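Local coordinates for protein beta-lactamase II (Erythrobacter litoralis, PDB 6V72) that probably hydrolyses the amide bond of beta-lactam antibiotics as a zinc-dependent class B metallo-beta-lactamase of the periplasm, at residues 53-58 with 87-92; 62-67 with 106-111; 137-142 with 168-173. All coordinates share one frame; numbering follows the deposited sequence. Where two conformers were deposited one is given.

Contact 1: 53-58 with 87-92. With EDO (1,2-ethanediol), chain K.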
loop_
_atom_site.group_PDB
_atom_site.type_symbol
_atom_site.label_atom_id
_atom_site.label_comp_id
_atom_site.label_asym_id
_atom_site.label_seq_id
_atom_site.Cartn_x
_atom_site.Cartn_y
_atom_site.Cartn_z
ATOM N N GLY A 53 4.202 -5.380 19.764
ATOM C CA GLY A 53 3.407 -6.440 20.333
ATOM C C GLY A 53 3.235 -6.218 21.822
ATOM O O GLY A 53 3.561 -5.132 22.316
ATOM N N LEU A 54 2.728 -7.213 22.558
ATOM C CA LEU A 54 2.449 -7.031 23.979
ATOM C C LEU A 54 3.135 -8.105 24.802
ATOM O O LEU A 54 3.429 -9.195 24.316
ATOM C CB LEU A 54 0.940 -7.082 24.296
ATOM C CG LEU A 54 0.011 -6.148 23.512
ATOM C CD1 LEU A 54 -1.438 -6.411 23.879
ATOM C CD2 LEU A 54 0.400 -4.714 23.793
ATOM N N LEU A 55 3.396 -7.760 26.060
ATOM C CA LEU A 55 3.838 -8.715 27.064
ATOM C C LEU A 55 2.958 -8.478 28.284
ATOM O O LEU A 55 2.964 -7.376 28.847
ATOM C CB LEU A 55 5.329 -8.520 27.362
ATOM C CG LEU A 55 6.058 -9.534 28.206
ATOM C CD1 LEU A 55 6.193 -10.891 27.518
ATOM C CD2 LEU A 55 7.438 -8.948 28.493
ATOM N N VAL A 56 2.151 -9.473 28.653
ATOM C CA VAL A 56 1.091 -9.300 29.643
ATOM C C VAL A 56 1.378 -10.199 30.833
ATOM O O VAL A 56 1.517 -11.416 30.677
ATOM C CB VAL A 56 -0.295 -9.619 29.043
ATOM C CG1 VAL A 56 -1.393 -9.486 30.115
ATOM C CG2 VAL A 56 -0.565 -8.714 27.851
ATOM N N VAL A 57 1.420 -9.603 32.027
ATOM C CA VAL A 57 1.656 -10.353 33.254
ATOM C C VAL A 57 0.408 -11.133 33.651
ATOM O O VAL A 57 -0.710 -10.606 33.657
ATOM C CB VAL A 57 2.080 -9.405 34.382
ATOM C CG1 VAL A 57 2.111 -10.161 35.729
ATOM C CG2 VAL A 57 3.434 -8.758 34.063
ATOM N N ASN A 58 0.606 -12.395 34.023
ATOM C CA ASN A 58 -0.435 -13.188 34.678
ATOM C C ASN A 58 0.236 -13.967 35.803
ATOM O O ASN A 58 0.893 -14.979 35.546
ATOM C CB ASN A 58 -1.123 -14.128 33.700
ATOM C CG ASN A 58 -2.199 -14.974 34.368
ATOM O OD1 ASN A 58 -2.163 -15.206 35.579
ATOM N ND2 ASN A 58 -3.160 -15.446 33.582
ATOM N N LYS A 87 9.267 -13.091 35.418
ATOM C CA LYS A 87 7.965 -13.658 35.075
ATOM C C LYS A 87 8.102 -14.229 33.673
ATOM O O LYS A 87 7.729 -13.595 32.684
ATOM C CB LYS A 87 6.863 -12.598 35.156
ATOM C CG LYS A 87 6.613 -12.140 36.588
ATOM C CD LYS A 87 5.559 -11.075 36.648
ATOM C CE LYS A 87 5.297 -10.673 38.084
ATOM N NZ LYS A 87 6.461 -9.951 38.634
ATOM N N PRO A 88 8.678 -15.425 33.550
ATOM C CA PRO A 88 8.998 -15.951 32.215
ATOM C C PRO A 88 7.768 -16.094 31.332
ATOM O O PRO A 88 6.653 -16.347 31.797
ATOM C CB PRO A 88 9.620 -17.316 32.513
ATOM C CG PRO A 88 10.135 -17.193 33.916
ATOM C CD PRO A 88 9.196 -16.276 34.636
ATOM N N VAL A 89 7.998 -15.962 30.034
ATOM C CA VAL A 89 6.933 -16.178 29.057
ATOM C C VAL A 89 6.538 -17.645 29.089
ATOM O O VAL A 89 7.378 -18.537 28.940
ATOM C CB VAL A 89 7.387 -15.761 27.651
ATOM C CG1 VAL A 89 6.255 -15.989 26.649
ATOM C CG2 VAL A 89 7.821 -14.283 27.619
ATOM N N ARG A 90 5.265 -17.914 29.305
ATOM C CA ARG A 90 4.856 -19.305 29.218
ATOM C C ARG A 90 3.972 -19.607 28.025
ATOM O O ARG A 90 3.856 -20.781 27.655
ATOM C CB ARG A 90 4.158 -19.747 30.497
ATOM C CG ARG A 90 2.850 -19.153 30.696
ATOM C CD ARG A 90 2.021 -19.983 31.675
ATOM N NE ARG A 90 0.897 -19.145 32.037
ATOM C CZ ARG A 90 -0.207 -19.017 31.311
ATOM N NH1 ARG A 90 -0.370 -19.716 30.177
ATOM N NH2 ARG A 90 -1.142 -18.185 31.735
ATOM N N ALA A 91 3.388 -18.592 27.398
ATOM C CA ALA A 91 2.569 -18.818 26.217
ATOM C C ALA A 91 2.669 -17.591 25.338
ATOM O O ALA A 91 2.949 -16.494 25.815
ATOM C CB ALA A 91 1.101 -19.089 26.562
ATOM N N ALA A 92 2.427 -17.787 24.045
ATOM C CA ALA A 92 2.491 -16.705 23.074
ATOM C C ALA A 92 1.387 -16.904 22.053
ATOM O O ALA A 92 1.020 -18.034 21.730
ATOM C CB ALA A 92 3.833 -16.654 22.337
HETATM C C1 EDO K . -2.006 -7.289 33.531
HETATM O O1 EDO K . -1.541 -8.054 34.656
HETATM C C2 EDO K . -3.194 -7.995 32.879
HETATM O O2 EDO K . -4.260 -8.144 33.821
HETATM O O HOH W 1 0.277 -17.453 34.399
#
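Leu55 reaches Val89 with a single methyl, its CD1 lying 3.8 Å from CG2 of Val89, and this pair forms the inner end of a contact between two strands that are not neighbours. Both belong to the large mixed sheet of the metallo-beta-lactamase fold; strand 61-65 runs between them, antiparallel to 49-58 and parallel to 89-93, which is why no hydrogen bond joins the two segments directly. With CG anti to the backbone N (chi1 -170°), the Leu55 side chain leans across the intervening strand, where it also packs on Thr62. Val89 rests on Thr62 too, and Trp80 and Ala81 of helix 71-84 cover this side of the sheet.

Val57 lies further out. Its CG1 is 3.7 Å from CD of Lys87, so the middle of the lysine chain, extended from CB to CE, crosses over the valine methyl at a slant, while the ammonium end makes a weak hydrogen bond to Leu85 O. The carbonyl of Val57 accepts a hydrogen bond from O1 of a 1,2-ethanediol, probably a remnant of the crystallisation liquor.

At Asn58 the contact turns polar. The amide and guanidinium planes stand 73° apart, and ND2 comes up to the guanidinium edge as a mere neighbour of NH2; each donor group has its own acceptor, Asn58 ND2 using Ala154 O and Arg90 NH1 using Ser152 O. What ties the two residues together is a water, which donates to Asn58 O at 2.8 Å and accepts from Arg90 NE at 3.0 Å.

Contact 2: 62-67 with 106-111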
loop_
_atom_site.group_PDB
_atom_site.type_symbol
_atom_site.label_atom_id
_atom_site.label_comp_id
_atom_site.label_asym_id
_atom_site.label_seq_id
_atom_site.Cartn_x
_atom_site.Cartn_y
_atom_site.Cartn_z
ATOM N N THR A 62 4.391 -14.479 32.121
ATOM C CA THR A 62 3.880 -13.537 31.136
ATOM C C THR A 62 3.351 -14.271 29.921
ATOM O O THR A 62 3.690 -15.428 29.660
ATOM C CB THR A 62 4.948 -12.524 30.677
ATOM O OG1 THR A 62 6.173 -13.213 30.374
ATOM C CG2 THR A 62 5.216 -11.481 31.770
ATOM N N ILE A 63 2.494 -13.567 29.186
ATOM C CA ILE A 63 1.955 -14.019 27.905
ATOM C C ILE A 63 2.393 -13.030 26.842
ATOM O O ILE A 63 2.257 -11.815 27.020
ATOM C CB ILE A 63 0.424 -14.136 27.939
ATOM C CG1 ILE A 63 0.013 -15.188 28.960
ATOM C CG2 ILE A 63 -0.112 -14.495 26.571
ATOM C CD1 ILE A 63 -1.169 -14.773 29.745
ATOM N N LEU A 64 2.922 -13.552 25.746
ATOM C CA LEU A 64 3.471 -12.744 24.661
ATOM C C LEU A 64 2.455 -12.632 23.530
ATOM O O LEU A 64 1.877 -13.640 23.112
ATOM C CB LEU A 64 4.764 -13.374 24.139
ATOM C CG LEU A 64 5.493 -12.654 22.992
ATOM C CD1 LEU A 64 5.957 -11.298 23.419
ATOM C CD2 LEU A 64 6.648 -13.512 22.502
ATOM N N VAL A 65 2.226 -11.407 23.049
ATOM C CA VAL A 65 1.451 -11.184 21.830
ATOM C C VAL A 65 2.427 -10.712 20.767
ATOM O O VAL A 65 2.990 -9.620 20.887
ATOM C CB VAL A 65 0.329 -10.156 22.024
ATOM C CG1 VAL A 65 -0.391 -9.945 20.666
ATOM C CG2 VAL A 65 -0.629 -10.600 23.132
ATOM N N ASP A 66 2.619 -11.545 19.739
ATOM C CA ASP A 66 3.465 -11.322 18.564
ATOM C C ASP A 66 4.959 -11.331 18.876
ATOM O O ASP A 66 5.406 -10.961 19.972
ATOM C CB ASP A 66 3.060 -10.037 17.825
ATOM C CG ASP A 66 1.806 -10.251 16.985
ATOM O OD1 ASP A 66 1.607 -11.403 16.536
ATOM O OD2 ASP A 66 1.024 -9.303 16.768
ATOM N N THR A 67 5.736 -11.786 17.905
ATOM C CA THR A 67 7.179 -11.735 18.015
ATOM C C THR A 67 7.683 -10.354 17.590
ATOM O O THR A 67 6.927 -9.506 17.103
ATOM C CB THR A 67 7.824 -12.819 17.154
ATOM O OG1 THR A 67 7.614 -12.521 15.773
ATOM C CG2 THR A 67 7.260 -14.215 17.480
ATOM N N ALA A 106 10.904 -19.463 15.650
ATOM C CA ALA A 106 11.946 -20.399 16.066
ATOM C C ALA A 106 12.500 -20.036 17.435
ATOM O O ALA A 106 12.819 -20.924 18.245
ATOM C CB ALA A 106 13.065 -20.432 15.025
ATOM N N ALA A 107 12.642 -18.736 17.707
ATOM C CA ALA A 107 13.121 -18.308 19.018
ATOM C C ALA A 107 12.150 -18.730 20.110
ATOM O O ALA A 107 12.567 -19.185 21.175
ATOM C CB ALA A 107 13.326 -16.788 19.042
ATOM N N LEU A 108 10.844 -18.601 19.863
ATOM C CA LEU A 108 9.900 -19.014 20.891
ATOM C C LEU A 108 9.978 -20.514 21.137
ATOM O O LEU A 108 9.927 -20.970 22.285
ATOM C CB LEU A 108 8.484 -18.607 20.489
ATOM C CG LEU A 108 8.269 -17.118 20.277
ATOM C CD1 LEU A 108 6.804 -16.881 19.936
ATOM C CD2 LEU A 108 8.682 -16.348 21.534
ATOM N N HIS A 109 10.103 -21.298 20.076
ATOM C CA HIS A 109 10.162 -22.738 20.280
ATOM C C HIS A 109 11.469 -23.164 20.924
ATOM O O HIS A 109 11.475 -24.086 21.746
ATOM C CB HIS A 109 9.940 -23.438 18.960
ATOM C CG HIS A 109 8.542 -23.275 18.463
ATOM N ND1 HIS A 109 8.176 -23.565 17.174
ATOM C CD2 HIS A 109 7.420 -22.837 19.090
ATOM C CE1 HIS A 109 6.883 -23.352 17.026
ATOM N NE2 HIS A 109 6.399 -22.903 18.174
ATOM N N GLY A 110 12.567 -22.483 20.596
ATOM C CA GLY A 110 13.808 -22.760 21.293
ATOM C C GLY A 110 13.703 -22.514 22.784
ATOM O O GLY A 110 14.406 -23.150 23.575
ATOM N N ALA A 111 12.832 -21.589 23.190
ATOM C CA ALA A 111 12.576 -21.292 24.590
ATOM C C ALA A 111 11.439 -22.124 25.178
ATOM O O ALA A 111 10.991 -21.830 26.292
ATOM C CB ALA A 111 12.268 -19.801 24.769
#
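Leu108 carries this contact alone from the helix side, its two methyls parting to meet different residues of segment 62-67. It sits in the last turn of helix 105-110, and its CG stands anti to the carbonyl carbon (chi1 -60°), which sends the isobutyl fork out from the helix toward the strand. One branch, CD2, meets CD2 of Leu64 at 3.6 Å. The other, CD1, lies 3.7 Å from CG2 of Thr67.

The two partners are three residues apart, one on strand 61-65 and one just beyond its end. In Leu64 a chi1 of 180° carries CG away from the backbone N and holds CD2 out to the helix, whereas Thr67 turns its CG2 to the leucine. This is the alpha-beta layering of the metallo-beta-lactamase fold: a helix lies against one face of the mixed sheet, and here the leucine side chains and a threonine methyl meet between them. Ala92 of the adjacent strand 89-93 touches both Leu64 and Leu108, and Thr74 of helix 71-84 packs on both Leu108 and Thr67, so the leucine fork is met from the sheet and from a second helix.

After Leu108 the chain soon leaves the helix. His109 NE2 and Thr115 OG1 share a hydrogen bond. Gly110 N still bonds to Ala106 O at 2.8 Å, and Ala111, the first residue to abandon helical angles, keeps its N on Ala107 O at 3.1 Å.

Contact 3: 137-142 with 168-173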
loop_
_atom_site.group_PDB
_atom_site.type_symbol
_atom_site.label_atom_id
_atom_site.label_comp_id
_atom_site.label_asym_id
_atom_site.label_seq_id
_atom_site.Cartn_x
_atom_site.Cartn_y
_atom_site.Cartn_z
ATOM N N ILE A 137 -5.833 -22.207 17.673
ATOM C CA ILE A 137 -6.924 -21.669 18.486
ATOM C C ILE A 137 -8.254 -22.249 18.023
ATOM O O ILE A 137 -8.534 -22.333 16.818
ATOM C CB ILE A 137 -6.940 -20.135 18.386
ATOM C CG1 ILE A 137 -5.629 -19.528 18.885
ATOM C CG2 ILE A 137 -8.149 -19.531 19.110
ATOM C CD1 ILE A 137 -5.426 -18.053 18.408
ATOM N N THR A 138 -9.098 -22.616 18.981
ATOM C CA THR A 138 -10.494 -22.928 18.685
ATOM C C THR A 138 -11.313 -21.649 18.808
ATOM O O THR A 138 -11.419 -21.079 19.902
ATOM C CB THR A 138 -11.041 -24.008 19.620
ATOM O OG1 THR A 138 -10.923 -23.568 20.984
ATOM C CG2 THR A 138 -10.256 -25.282 19.445
ATOM N N PHE A 139 -11.918 -21.219 17.691
ATOM C CA PHE A 139 -12.768 -20.037 17.668
ATOM C C PHE A 139 -14.221 -20.468 17.538
ATOM O O PHE A 139 -14.542 -21.361 16.746
ATOM C CB PHE A 139 -12.422 -19.106 16.504
ATOM C CG PHE A 139 -11.200 -18.257 16.736
ATOM C CD1 PHE A 139 -11.208 -17.265 17.700
ATOM C CD2 PHE A 139 -10.036 -18.459 15.997
ATOM C CE1 PHE A 139 -10.105 -16.473 17.932
ATOM C CE2 PHE A 139 -8.906 -17.664 16.215
ATOM C CZ PHE A 139 -8.939 -16.658 17.188
ATOM N N ASP A 140 -15.092 -19.840 18.323
ATOM C CA ASP A 140 -16.506 -20.114 18.124
ATOM C C ASP A 140 -17.034 -19.297 16.945
ATOM O O ASP A 140 -16.324 -18.493 16.336
ATOM C CB ASP A 140 -17.315 -19.916 19.429
ATOM C CG ASP A 140 -17.559 -18.462 19.828
ATOM O OD1 ASP A 140 -17.487 -17.537 19.000
ATOM O OD2 ASP A 140 -17.879 -18.263 21.034
ATOM N N ALA A 141 -18.296 -19.548 16.599
ATOM C CA ALA A 141 -18.864 -18.984 15.387
ATOM C C ALA A 141 -19.065 -17.482 15.485
ATOM O O ALA A 141 -19.262 -16.829 14.455
ATOM C CB ALA A 141 -20.189 -19.679 15.084
ATOM N N ASN A 142 -18.986 -16.917 16.688
ATOM C CA ASN A 142 -19.057 -15.474 16.876
ATOM C C ASN A 142 -17.689 -14.817 16.867
ATOM O O ASN A 142 -17.601 -13.586 16.970
ATOM C CB ASN A 142 -19.775 -15.166 18.184
ATOM C CG ASN A 142 -21.224 -15.555 18.137
ATOM O OD1 ASN A 142 -21.763 -16.077 19.105
ATOM N ND2 ASN A 142 -21.859 -15.317 16.999
ATOM N N ASP A 168 -6.746 -14.548 7.837
ATOM C CA ASP A 168 -6.844 -15.175 9.145
ATOM C C ASP A 168 -6.315 -14.278 10.265
ATOM O O ASP A 168 -6.031 -14.772 11.363
ATOM C CB ASP A 168 -6.116 -16.518 9.114
ATOM C CG ASP A 168 -6.614 -17.441 7.967
ATOM O OD1 ASP A 168 -7.851 -17.640 7.812
ATOM O OD2 ASP A 168 -5.762 -17.953 7.204
ATOM N N ASN A 169 -6.208 -12.966 10.036
ATOM C CA ASN A 169 -5.736 -12.084 11.103
ATOM C C ASN A 169 -6.652 -12.131 12.321
ATOM O O ASN A 169 -7.874 -12.228 12.193
ATOM C CB ASN A 169 -5.570 -10.633 10.587
ATOM C CG ASN A 169 -6.786 -10.059 9.846
ATOM O OD1 ASN A 169 -7.936 -10.477 10.037
ATOM N ND2 ASN A 169 -6.522 -9.059 9.040
ATOM N N ILE A 170 -6.052 -12.093 13.520
ATOM C CA ILE A 170 -6.831 -12.063 14.754
ATOM C C ILE A 170 -6.442 -10.847 15.594
ATOM O O ILE A 170 -5.484 -10.134 15.306
ATOM C CB ILE A 170 -6.703 -13.365 15.573
ATOM C CG1 ILE A 170 -5.258 -13.564 16.053
ATOM C CG2 ILE A 170 -7.194 -14.573 14.744
ATOM C CD1 ILE A 170 -5.106 -14.770 17.026
ATOM N N THR A 171 -7.234 -10.604 16.637
ATOM C CA THR A 171 -7.057 -9.458 17.523
ATOM C C THR A 171 -7.154 -9.934 18.966
ATOM O O THR A 171 -7.657 -11.028 19.247
ATOM C CB THR A 171 -8.113 -8.379 17.259
ATOM O OG1 THR A 171 -9.413 -8.905 17.560
ATOM C CG2 THR A 171 -8.073 -7.923 15.794
ATOM N N VAL A 172 -6.650 -9.118 19.899
ATOM C CA VAL A 172 -6.746 -9.456 21.316
ATOM C C VAL A 172 -7.153 -8.221 22.104
ATOM O O VAL A 172 -6.886 -7.084 21.709
ATOM C CB VAL A 172 -5.434 -10.064 21.866
ATOM C CG1 VAL A 172 -5.016 -11.281 21.042
ATOM C CG2 VAL A 172 -4.339 -9.013 21.853
ATOM N N GLY A 173 -7.812 -8.445 23.233
ATOM C CA GLY A 173 -8.235 -7.344 24.064
ATOM C C GLY A 173 -8.044 -7.672 25.530
ATOM O O GLY A 173 -7.978 -8.838 25.934
#
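A small, buried, wholly apolar contact joins Ile137 and Phe139 to Ile170, bringing strand 135-139 of the larger sheet against the chain leading into strand 171-174 of the smaller one. Ile137 and Ile170 reach toward each other tip to tip, with their CD1 methyls 3.6 Å apart. The second branch of Ile170 serves the aromatic neighbour: CG2 sits 3.7 Å from CZ of Phe139 and approaches the ring obliquely. CG1 of Ile170 is tucked between its own backbone N and carbonyl carbon (chi1 64°), a rotation that aims the CG1-CD1 arm at Ile137 and leaves CG2 beside the phenyl ring.

Two sheets facing one another across a hydrophobic interior are the hallmark of the alpha-beta/beta-alpha sandwich of metallo-beta-lactamases, and Val93, touching both isoleucines, extends this interior along the larger sheet. The Phe139 ring is held from its own strand as well, since CG2 of Ile137 lies 3.4 Å above the ring plane, over the centre. His118 meets the same phenyl group with its ring plane inclined by about 35°. Beyond Phe139 the chain bends in an Asx turn, where Asn142 N donates to Asp140 OD1 at 2.8 Å, from above the carboxylate plane.

In the fold
Contacts 1 and 2 interlock along the chain and lie side by side, their centres 9 Å apart. Strand 61-65 belongs to contact 2 and bonds to both segments of contact 1: Val56 O probably accepts from Ile63 N at 2.8 Å, and Lys87 O accepts a hydrogen bond from Thr62 OG1 at 2.8 Å. Contact 3 follows later, about 19 Å from each of the other centres, and meets contact 2 where Val65 CG1 lies 4.2 Å from Val172 CG2. The side chains of Thr67 and Ile170 are both about 7 Å from that of zinc-site residue His96, although this chain is modelled without zinc. The Arg90 side chain of contact 1 is about 8 Å from a bound calcium ion.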